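Local structure of penicillin-binding protein 1A (Mycobacterium tuberculosis, 5CXW) at residues A[280-290]-A[345-356]; A[260-271]-A[364-375]. The protein builds cross-linked peptidoglycan for the mycobacterial cell wall, polymerising glycan strands and joining their peptides, the latter through the penicillin-sensitive transpeptidase domain described here. All blocks are in the same frame, centred on the assembly; numbering follows the deposited sequence.

Contact 1 of 2, residues A[280-290]-A[345-356]; sequences HNLAGGRDSAA and SDIWKATMDGAL
L282 and W348 meet where the loop leading into edge strand 289-296 of the transpeptidase domain, a member of the beta-lactamase clan, lies along helix 343-356. At its tight core the contact is apolar: L282 CD2 approaches W348 CZ3 at 3.6 Å, the side chains crossing at about a right angle, and rests on M352 CB. The W348 indole is fixed from several directions: M352 CG sits over one face, H280 O and S288 CB lie at the edge in plane, and NE1 is bonded to G310 O. With CG anti to the backbone N (chi1 174°), W348 brings its six-membered ring toward the strand, CH2 lying 4.2 Å from A290 CB. Partly exposed H280 forms a separate polar end, its ring flat on the helix with S345 CB 3.5 Å from the centroid, almost on the normal. NE2 gives D346 OD1 a nearly straight bond of 2.7 Å, in the ring plane but from above the carboxylate plane; ND1 is taken by S277 O. The S345 side chain lies about 8 Å from the bound penicillin V adduct.

The outer side, around exposed A283 and partly exposed R286, is more open to solvent, held by polar bonds and one water. K349 bends at its last torsion (chi4 68°), turning NZ to a lone pair of N281 O and into a salt bridge with D353 OD2. L356 CB lies over one face of the R286 guanidinium, whose NH2 is held by T359 O. D353 OD1 receives A283 N at 2.7 Å and a water, which also binds A283 O and R286 NE.

Contact 2 of 2, residues A[260-271]-A[364-375]; sequences KAVADNVTAAME and FPKPTEVGGYAG
Helix 260-270 of the transpeptidase domain is wrapped by the irregular segment 364-375, which follows helix 343-356 and includes a type I' beta turn from V370 to Y373. N265 provides the direct hydrogen bonds between them. Its ND2 donates to T368 O at 2.9 Å, in the amide plane and nearly along the C=O axis, and also to A261 O one helical turn back; OD1 accepts from G375 N at 2.9 Å. The amide thus bridges two points of the loop, before and after the turn. Beside this amide, V370 CG2 packs against A261 CB at 3.6 Å, and P367 CG reaches A268 CB.

Toward the C-terminal end of the helix, T267 CG2, anti to the backbone N while OG1 turns to Y311 OH, lies over the F364 ring, 3.6 Å from its centroid. E271 OE2 comes to the ring edge, its carboxylate steep to the ring, and shares a water with F364 N. Nearer the N-terminal end, P365 CB abuts D264 OD2 at 3.4 Å; that oxygen is in a salt bridge with K260 NZ, while OD1 is bonded to S224 OG. Further waters join D264 OD2 to K366 O and D264 O to P365 O. With both hydrogens of ND2 and the carbonyl oxygen engaged, the N265 amide has its orientation fixed, whereas the proline-rich beginning of the loop follows the helix through van der Waals contacts, a CH-pi contact and bridging waters.

Going from the N terminus, the first of the contact segments is helix 260-270, followed by helix 273-276 and the loop 280-288 into strand 289-296. Strands 303-312 and 315-323 follow before helix 343-356 returns to that loop, so contact 1 closes a loop of 54 residues. The chain then runs on to 364-375 and back to helix 260-270, where contact 2 closes a longer loop of 92 residues with contact 1 nested inside it. The two join at the edge strand: A290 N lies 3.3 Å from M270 O, a probable hydrogen bond, and the F364 ring packs on S288 and A289. Together they join helix 260-270, helix 343-356 and the C-terminal segment around strand 289-296.

Contact 1 of 2, residues A[280-290]-A[345-356]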
loop_
_atom_site.group_PDB
_atom_site.type_symbol
_atom_site.label_atom_id
_atom_site.label_comp_id
_atom_site.label_asym_id
_atom_site.label_seq_id
_atom_site.Cartn_x
_atom_site.Cartn_y
_atom_site.Cartn_z
ATOM N N HIS A 280 -16.543 -4.592 -1.025
ATOM C CA HIS A 280 -15.479 -5.240 -1.740
ATOM C C HIS A 280 -14.798 -6.349 -0.957
ATOM O O HIS A 280 -13.609 -6.634 -1.146
ATOM C CB HIS A 280 -14.454 -4.202 -2.211
ATOM C CG HIS A 280 -14.903 -3.448 -3.399
ATOM N ND1 HIS A 280 -15.547 -2.230 -3.295
ATOM C CD2 HIS A 280 -14.741 -3.694 -4.725
ATOM C CE1 HIS A 280 -15.808 -1.789 -4.522
ATOM N NE2 HIS A 280 -15.358 -2.680 -5.400
ATOM N N ASN A 281 -15.579 -7.015 -0.112
ATOM C CA ASN A 281 -15.152 -8.288 0.578
ATOM C C ASN A 281 -14.671 -9.258 -0.511
ATOM O O ASN A 281 -15.297 -9.353 -1.586
ATOM C CB ASN A 281 -16.352 -9.000 1.241
ATOM C CG ASN A 281 -17.278 -8.090 2.052
ATOM O OD1 ASN A 281 -17.271 -8.160 3.359
ATOM N ND2 ASN A 281 -18.172 -7.278 1.327
ATOM N N LEU A 282 -13.612 -10.011 -0.209
ATOM C CA LEU A 282 -13.073 -10.977 -1.145
ATOM C C LEU A 282 -14.064 -12.137 -1.296
ATOM O O LEU A 282 -14.938 -12.399 -0.410
ATOM C CB LEU A 282 -11.717 -11.502 -0.649
ATOM C CG LEU A 282 -10.620 -10.416 -0.560
ATOM C CD1 LEU A 282 -9.280 -11.022 -0.196
ATOM C CD2 LEU A 282 -10.523 -9.642 -1.879
ATOM N N ALA A 283 -13.940 -12.831 -2.420
ATOM C CA ALA A 283 -14.840 -13.924 -2.721
ATOM C C ALA A 283 -14.769 -15.108 -1.733
ATOM O O ALA A 283 -13.738 -15.374 -1.129
ATOM C CB ALA A 283 -14.604 -14.394 -4.134
ATOM N N GLY A 284 -15.887 -15.816 -1.596
ATOM C CA GLY A 284 -15.925 -17.087 -0.882
ATOM C C GLY A 284 -15.717 -16.949 0.618
ATOM O O GLY A 284 -15.220 -17.876 1.264
ATOM N N GLY A 285 -16.109 -15.790 1.163
ATOM C CA GLY A 285 -15.952 -15.501 2.585
ATOM C C GLY A 285 -14.544 -15.288 3.063
ATOM O O GLY A 285 -14.241 -15.402 4.253
ATOM N N ARG A 286 -13.642 -15.017 2.146
ATOM C CA ARG A 286 -12.260 -14.872 2.543
ATOM C C ARG A 286 -12.057 -13.558 3.299
ATOM O O ARG A 286 -12.338 -12.499 2.756
ATOM C CB ARG A 286 -11.375 -14.937 1.302
ATOM C CG ARG A 286 -9.907 -15.004 1.608
ATOM C CD ARG A 286 -9.066 -14.954 0.360
ATOM N NE ARG A 286 -9.321 -16.048 -0.569
ATOM C CZ ARG A 286 -8.704 -17.238 -0.537
ATOM N NH1 ARG A 286 -7.794 -17.535 0.366
ATOM N NH2 ARG A 286 -8.968 -18.111 -1.476
ATOM N N ASP A 287 -11.517 -13.620 4.508
ATOM C CA ASP A 287 -11.229 -12.410 5.294
ATOM C C ASP A 287 -10.086 -11.616 4.650
ATOM O O ASP A 287 -9.194 -12.160 3.992
ATOM C CB ASP A 287 -10.804 -12.729 6.746
ATOM C CG ASP A 287 -11.899 -13.382 7.577
ATOM O OD1 ASP A 287 -13.048 -13.383 7.097
ATOM O OD2 ASP A 287 -11.603 -13.953 8.684
ATOM N N SER A 288 -10.070 -10.319 4.920
ATOM C CA SER A 288 -8.991 -9.483 4.445
ATOM C C SER A 288 -8.850 -8.284 5.381
ATOM O O SER A 288 -9.689 -8.077 6.226
ATOM C CB SER A 288 -9.293 -8.939 3.028
ATOM O OG SER A 288 -10.427 -8.101 3.024
ATOM N N ALA A 289 -7.778 -7.515 5.185
ATOM C CA ALA A 289 -7.514 -6.309 5.937
ATOM C C ALA A 289 -7.136 -5.276 4.913
ATOM O O ALA A 289 -6.191 -5.508 4.130
ATOM C CB ALA A 289 -6.354 -6.577 6.919
ATOM N N ALA A 290 -7.811 -4.132 4.859
ATOM C CA ALA A 290 -7.629 -3.193 3.777
ATOM C C ALA A 290 -7.808 -1.756 4.183
ATOM O O ALA A 290 -8.385 -1.465 5.280
ATOM C CB ALA A 290 -8.600 -3.565 2.643
ATOM N N SER A 345 -10.598 -0.381 -5.703
ATOM C CA SER A 345 -11.128 -1.520 -4.937
ATOM C C SER A 345 -11.650 -2.613 -5.848
ATOM O O SER A 345 -11.464 -3.791 -5.568
ATOM C CB SER A 345 -12.182 -1.043 -3.937
ATOM O OG SER A 345 -11.630 -0.278 -2.914
ATOM N N ASP A 346 -12.250 -2.252 -7.003
ATOM C CA ASP A 346 -12.652 -3.243 -7.994
ATOM C C ASP A 346 -11.435 -4.043 -8.474
ATOM O O ASP A 346 -11.461 -5.306 -8.513
ATOM C CB ASP A 346 -13.314 -2.572 -9.220
ATOM C CG ASP A 346 -14.625 -1.894 -8.916
ATOM O OD1 ASP A 346 -15.420 -2.358 -8.064
ATOM O OD2 ASP A 346 -14.903 -0.885 -9.599
ATOM N N ILE A 347 -10.333 -3.338 -8.792
ATOM C CA ILE A 347 -9.134 -3.974 -9.273
ATOM C C ILE A 347 -8.483 -4.825 -8.171
ATOM O O ILE A 347 -8.034 -5.940 -8.422
ATOM C CB ILE A 347 -8.153 -2.909 -9.845
ATOM C CG1 ILE A 347 -8.737 -2.221 -11.087
ATOM C CG2 ILE A 347 -6.766 -3.498 -10.077
ATOM C CD1 ILE A 347 -8.024 -0.917 -11.516
ATOM N N TRP A 348 -8.382 -4.263 -6.991
ATOM C CA TRP A 348 -7.769 -4.934 -5.814
ATOM C C TRP A 348 -8.522 -6.264 -5.549
ATOM O O TRP A 348 -7.917 -7.334 -5.415
ATOM C CB TRP A 348 -7.863 -4.015 -4.591
ATOM C CG TRP A 348 -7.389 -4.711 -3.335
ATOM C CD1 TRP A 348 -6.097 -4.898 -2.933
ATOM C CD2 TRP A 348 -8.212 -5.335 -2.328
ATOM N NE1 TRP A 348 -6.076 -5.613 -1.735
ATOM C CE2 TRP A 348 -7.347 -5.867 -1.337
ATOM C CE3 TRP A 348 -9.591 -5.439 -2.142
ATOM C CZ2 TRP A 348 -7.831 -6.536 -0.176
ATOM C CZ3 TRP A 348 -10.072 -6.137 -0.984
ATOM C CH2 TRP A 348 -9.195 -6.677 -0.049
ATOM N N LYS A 349 -9.844 -6.181 -5.449
ATOM C CA LYS A 349 -10.658 -7.368 -5.153
ATOM C C LYS A 349 -10.462 -8.450 -6.224
ATOM O O LYS A 349 -10.319 -9.655 -5.927
ATOM C CB LYS A 349 -12.147 -6.997 -5.029
ATOM C CG LYS A 349 -13.064 -8.251 -5.081
ATOM C CD LYS A 349 -14.486 -7.951 -4.665
ATOM C CE LYS A 349 -15.391 -9.095 -5.087
ATOM N NZ LYS A 349 -15.112 -10.344 -4.305
ATOM N N ALA A 350 -10.520 -8.031 -7.486
ATOM C CA ALA A 350 -10.398 -8.969 -8.603
ATOM C C ALA A 350 -9.014 -9.580 -8.650
ATOM O O ALA A 350 -8.869 -10.801 -8.882
ATOM C CB ALA A 350 -10.704 -8.272 -9.898
ATOM N N THR A 351 -8.006 -8.772 -8.375
ATOM C CA THR A 351 -6.632 -9.289 -8.371
ATOM C C THR A 351 -6.466 -10.290 -7.232
ATOM O O THR A 351 -5.890 -11.386 -7.402
ATOM C CB THR A 351 -5.653 -8.121 -8.196
ATOM O OG1 THR A 351 -5.751 -7.211 -9.330
ATOM C CG2 THR A 351 -4.191 -8.668 -8.128
ATOM N N MET A 352 -6.958 -9.903 -6.046
ATOM C CA MET A 352 -6.817 -10.774 -4.859
ATOM C C MET A 352 -7.571 -12.102 -5.047
ATOM O O MET A 352 -7.005 -13.176 -4.846
ATOM C CB MET A 352 -7.248 -10.070 -3.585
ATOM C CG MET A 352 -6.245 -8.982 -3.155
ATOM S SD MET A 352 -4.723 -9.647 -2.467
ATOM C CE MET A 352 -5.180 -9.973 -0.755
ATOM N N ASP A 353 -8.818 -11.997 -5.471
ATOM C CA ASP A 353 -9.687 -13.173 -5.679
ATOM C C ASP A 353 -9.015 -14.123 -6.700
ATOM O O ASP A 353 -8.906 -15.339 -6.492
ATOM C CB ASP A 353 -11.075 -12.748 -6.194
ATOM C CG ASP A 353 -11.982 -12.165 -5.102
ATOM O OD1 ASP A 353 -11.718 -12.420 -3.893
ATOM O OD2 ASP A 353 -13.013 -11.566 -5.480
ATOM N N GLY A 354 -8.560 -13.553 -7.815
ATOM C CA GLY A 354 -7.876 -14.337 -8.817
ATOM C C GLY A 354 -6.572 -14.980 -8.373
ATOM O O GLY A 354 -6.286 -16.137 -8.722
ATOM N N ALA A 355 -5.738 -14.206 -7.671
ATOM C CA ALA A 355 -4.440 -14.678 -7.257
ATOM C C ALA A 355 -4.558 -15.765 -6.226
ATOM O O ALA A 355 -3.721 -16.675 -6.209
ATOM C CB ALA A 355 -3.621 -13.519 -6.696
ATOM N N LEU A 356 -5.591 -15.713 -5.388
ATOM C CA LEU A 356 -5.756 -16.639 -4.268
ATOM C C LEU A 356 -6.759 -17.786 -4.558
ATOM O O LEU A 356 -6.926 -18.692 -3.723
ATOM C CB LEU A 356 -6.245 -15.871 -3.059
ATOM C CG LEU A 356 -5.255 -14.809 -2.574
ATOM C CD1 LEU A 356 -5.821 -14.107 -1.368
ATOM C CD2 LEU A 356 -3.957 -15.499 -2.215
HETATM O O HOH W 1 -11.209 -14.738 -2.377
#

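Contact 2 of 2, residues A[260-271]-A[364-375]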
loop_
_atom_site.group_PDB
_atom_site.type_symbol
_atom_site.label_atom_id
_atom_site.label_comp_id
_atom_site.label_asym_id
_atom_site.label_seq_id
_atom_site.Cartn_x
_atom_site.Cartn_y
_atom_site.Cartn_z
ATOM N N LYS A 260 4.535 -7.877 16.907
ATOM C CA LYS A 260 3.413 -8.714 16.515
ATOM C C LYS A 260 2.088 -8.208 17.067
ATOM O O LYS A 260 1.070 -8.185 16.357
ATOM C CB LYS A 260 3.663 -10.146 16.976
ATOM C CG LYS A 260 2.437 -11.079 16.801
ATOM C CD LYS A 260 2.773 -12.527 17.001
ATOM C CE LYS A 260 1.572 -13.462 16.938
ATOM N NZ LYS A 260 0.812 -13.391 15.682
ATOM N N ALA A 261 2.064 -7.877 18.367
ATOM C CA ALA A 261 0.813 -7.458 19.007
ATOM C C ALA A 261 0.280 -6.177 18.346
ATOM O O ALA A 261 -0.949 -6.038 18.142
ATOM C CB ALA A 261 0.950 -7.296 20.498
ATOM N N VAL A 262 1.190 -5.280 17.985
ATOM C CA VAL A 262 0.819 -4.072 17.291
ATOM C C VAL A 262 0.273 -4.398 15.919
ATOM O O VAL A 262 -0.839 -3.914 15.532
ATOM C CB VAL A 262 2.018 -3.090 17.208
ATOM C CG1 VAL A 262 1.718 -1.968 16.233
ATOM C CG2 VAL A 262 2.324 -2.550 18.557
ATOM N N ALA A 263 1.019 -5.143 15.141
ATOM C CA ALA A 263 0.600 -5.423 13.775
ATOM C C ALA A 263 -0.777 -6.127 13.757
ATOM O O ALA A 263 -1.633 -5.814 12.924
ATOM C CB ALA A 263 1.603 -6.306 13.110
ATOM N N ASP A 264 -0.986 -7.076 14.653
ATOM C CA ASP A 264 -2.235 -7.868 14.685
ATOM C C ASP A 264 -3.450 -6.995 15.102
ATOM O O ASP A 264 -4.589 -7.249 14.673
ATOM C CB ASP A 264 -2.061 -9.105 15.561
ATOM C CG ASP A 264 -1.024 -10.123 14.960
ATOM O OD1 ASP A 264 -0.641 -10.005 13.740
ATOM O OD2 ASP A 264 -0.659 -11.042 15.708
ATOM N N ASN A 265 -3.215 -5.978 15.935
ATOM C CA ASN A 265 -4.249 -4.992 16.248
ATOM C C ASN A 265 -4.570 -4.085 15.045
ATOM O O ASN A 265 -5.762 -3.735 14.803
ATOM C CB ASN A 265 -3.925 -4.147 17.483
ATOM C CG ASN A 265 -4.372 -4.815 18.755
ATOM O OD1 ASN A 265 -5.530 -4.716 19.134
ATOM N ND2 ASN A 265 -3.477 -5.475 19.437
ATOM N N VAL A 266 -3.531 -3.682 14.296
ATOM C CA VAL A 266 -3.769 -2.911 13.079
ATOM C C VAL A 266 -4.652 -3.762 12.088
ATOM O O VAL A 266 -5.663 -3.294 11.559
ATOM C CB VAL A 266 -2.481 -2.465 12.393
ATOM C CG1 VAL A 266 -2.778 -1.873 11.014
ATOM C CG2 VAL A 266 -1.687 -1.494 13.302
ATOM N N THR A 267 -4.278 -5.024 11.920
ATOM C CA THR A 267 -5.077 -5.961 11.128
ATOM C C THR A 267 -6.512 -5.952 11.571
ATOM O O THR A 267 -7.411 -5.846 10.737
ATOM C CB THR A 267 -4.439 -7.356 11.158
ATOM O OG1 THR A 267 -3.135 -7.239 10.601
ATOM C CG2 THR A 267 -5.260 -8.377 10.377
ATOM N N ALA A 268 -6.723 -6.090 12.893
ATOM C CA ALA A 268 -8.054 -6.185 13.431
ATOM C C ALA A 268 -8.857 -4.913 13.020
ATOM O O ALA A 268 -10.038 -5.024 12.688
ATOM C CB ALA A 268 -8.039 -6.388 14.931
ATOM N N ALA A 269 -8.261 -3.755 13.152
ATOM C CA ALA A 269 -8.945 -2.507 12.722
ATOM C C ALA A 269 -9.308 -2.439 11.270
ATOM O O ALA A 269 -10.348 -1.829 10.905
ATOM C CB ALA A 269 -8.103 -1.299 13.115
ATOM N N MET A 270 -8.478 -3.074 10.426
ATOM C CA MET A 270 -8.615 -3.051 8.964
ATOM C C MET A 270 -9.553 -4.131 8.441
ATOM O O MET A 270 -9.992 -4.050 7.295
ATOM C CB MET A 270 -7.258 -3.194 8.283
ATOM C CG MET A 270 -6.430 -1.981 8.557
ATOM S SD MET A 270 -4.719 -2.196 8.026
ATOM C CE MET A 270 -4.977 -2.231 6.234
ATOM N N GLU A 271 -9.833 -5.135 9.259
ATOM C CA GLU A 271 -10.664 -6.294 8.779
ATOM C C GLU A 271 -11.986 -5.903 8.169
ATOM O O GLU A 271 -12.346 -6.452 7.141
ATOM C CB GLU A 271 -10.875 -7.324 9.862
ATOM C CG GLU A 271 -9.718 -8.283 10.028
ATOM C CD GLU A 271 -10.005 -9.349 11.081
ATOM O OE1 GLU A 271 -9.768 -9.085 12.252
ATOM O OE2 GLU A 271 -10.475 -10.435 10.755
ATOM N N PHE A 364 -7.033 -14.293 10.459
ATOM C CA PHE A 364 -5.945 -13.494 11.006
ATOM C C PHE A 364 -5.626 -13.864 12.459
ATOM O O PHE A 364 -6.482 -14.369 13.188
ATOM C CB PHE A 364 -6.345 -12.022 10.885
ATOM C CG PHE A 364 -6.347 -11.525 9.495
ATOM C CD1 PHE A 364 -5.168 -11.383 8.837
ATOM C CD2 PHE A 364 -7.514 -11.120 8.887
ATOM C CE1 PHE A 364 -5.126 -10.871 7.525
ATOM C CE2 PHE A 364 -7.507 -10.619 7.581
ATOM C CZ PHE A 364 -6.294 -10.444 6.910
ATOM N N PRO A 365 -4.386 -13.588 12.889
ATOM C CA PRO A 365 -4.014 -13.924 14.261
ATOM C C PRO A 365 -4.816 -13.131 15.265
ATOM O O PRO A 365 -5.083 -11.969 15.070
ATOM C CB PRO A 365 -2.500 -13.587 14.321
ATOM C CG PRO A 365 -2.087 -13.330 12.947
ATOM C CD PRO A 365 -3.266 -13.035 12.108
ATOM N N LYS A 366 -5.237 -13.776 16.341
ATOM C CA LYS A 366 -5.996 -13.105 17.364
ATOM C C LYS A 366 -5.120 -12.023 18.009
ATOM O O LYS A 366 -4.000 -12.287 18.452
ATOM C CB LYS A 366 -6.401 -14.098 18.436
ATOM C CG LYS A 366 -7.261 -13.504 19.510
ATOM C CD LYS A 366 -7.792 -14.623 20.428
ATOM C CE LYS A 366 -9.125 -14.201 21.039
ATOM N NZ LYS A 366 -8.858 -13.504 22.312
ATOM N N PRO A 367 -5.630 -10.804 18.076
ATOM C CA PRO A 367 -4.758 -9.775 18.696
ATOM C C PRO A 367 -4.739 -9.868 20.201
ATOM O O PRO A 367 -5.692 -10.344 20.810
ATOM C CB PRO A 367 -5.443 -8.451 18.330
ATOM C CG PRO A 367 -6.842 -8.810 17.939
ATOM C CD PRO A 367 -6.844 -10.240 17.466
ATOM N N THR A 368 -3.644 -9.461 20.803
ATOM C CA THR A 368 -3.489 -9.431 22.266
ATOM C C THR A 368 -3.489 -7.982 22.684
ATOM O O THR A 368 -3.512 -7.106 21.807
ATOM C CB THR A 368 -2.201 -10.134 22.730
ATOM O OG1 THR A 368 -1.061 -9.566 22.078
ATOM C CG2 THR A 368 -2.266 -11.623 22.313
ATOM N N GLU A 369 -3.533 -7.727 23.999
ATOM C CA GLU A 369 -3.764 -6.392 24.514
ATOM C C GLU A 369 -2.655 -5.410 24.141
ATOM O O GLU A 369 -1.480 -5.687 24.389
ATOM C CB GLU A 369 -3.812 -6.447 26.023
ATOM C CG GLU A 369 -3.986 -5.075 26.679
ATOM C CD GLU A 369 -2.684 -4.489 27.302
ATOM O OE1 GLU A 369 -2.102 -5.142 28.235
ATOM O OE2 GLU A 369 -2.330 -3.346 26.909
ATOM N N VAL A 370 -3.029 -4.272 23.543
ATOM C CA VAL A 370 -2.111 -3.158 23.333
ATOM C C VAL A 370 -2.870 -1.905 23.699
ATOM O O VAL A 370 -4.016 -1.709 23.293
ATOM C CB VAL A 370 -1.614 -3.034 21.867
ATOM C CG1 VAL A 370 -0.682 -1.789 21.735
ATOM C CG2 VAL A 370 -0.880 -4.327 21.504
ATOM N N GLY A 371 -2.266 -1.089 24.557
ATOM C CA GLY A 371 -2.939 0.134 25.046
ATOM C C GLY A 371 -4.206 -0.162 25.851
ATOM O O GLY A 371 -5.095 0.695 25.962
ATOM N N GLY A 372 -4.313 -1.374 26.375
ATOM C CA GLY A 372 -5.486 -1.802 27.151
ATOM C C GLY A 372 -6.586 -2.506 26.364
ATOM O O GLY A 372 -7.562 -2.952 26.971
ATOM N N TYR A 373 -6.430 -2.622 25.060
ATOM C CA TYR A 373 -7.451 -3.208 24.174
ATOM C C TYR A 373 -6.869 -4.331 23.327
ATOM O O TYR A 373 -5.742 -4.224 22.768
ATOM C CB TYR A 373 -8.029 -2.114 23.265
ATOM C CG TYR A 373 -8.606 -0.948 24.057
ATOM C CD1 TYR A 373 -9.889 -1.036 24.601
ATOM C CD2 TYR A 373 -7.863 0.227 24.311
ATOM C CE1 TYR A 373 -10.441 0.004 25.321
ATOM C CE2 TYR A 373 -8.429 1.296 25.048
ATOM C CZ TYR A 373 -9.696 1.164 25.550
ATOM O OH TYR A 373 -10.213 2.221 26.271
ATOM N N ALA A 374 -7.645 -5.413 23.208
ATOM C CA ALA A 374 -7.274 -6.526 22.315
ATOM C C ALA A 374 -8.297 -6.542 21.197
ATOM O O ALA A 374 -9.437 -6.985 21.396
ATOM C CB ALA A 374 -7.301 -7.848 23.048
ATOM N N GLY A 375 -7.890 -6.136 20.021
ATOM C CA GLY A 375 -8.797 -6.018 18.905
ATOM C C GLY A 375 -9.818 -4.869 19.040
ATOM O O GLY A 375 -9.741 -4.070 19.985
HETATM O O HOH W 2 -1.359 -10.763 18.412
HETATM O O HOH W 3 -5.576 -9.671 13.696
HETATM O O HOH W 4 -9.652 -13.332 10.389
#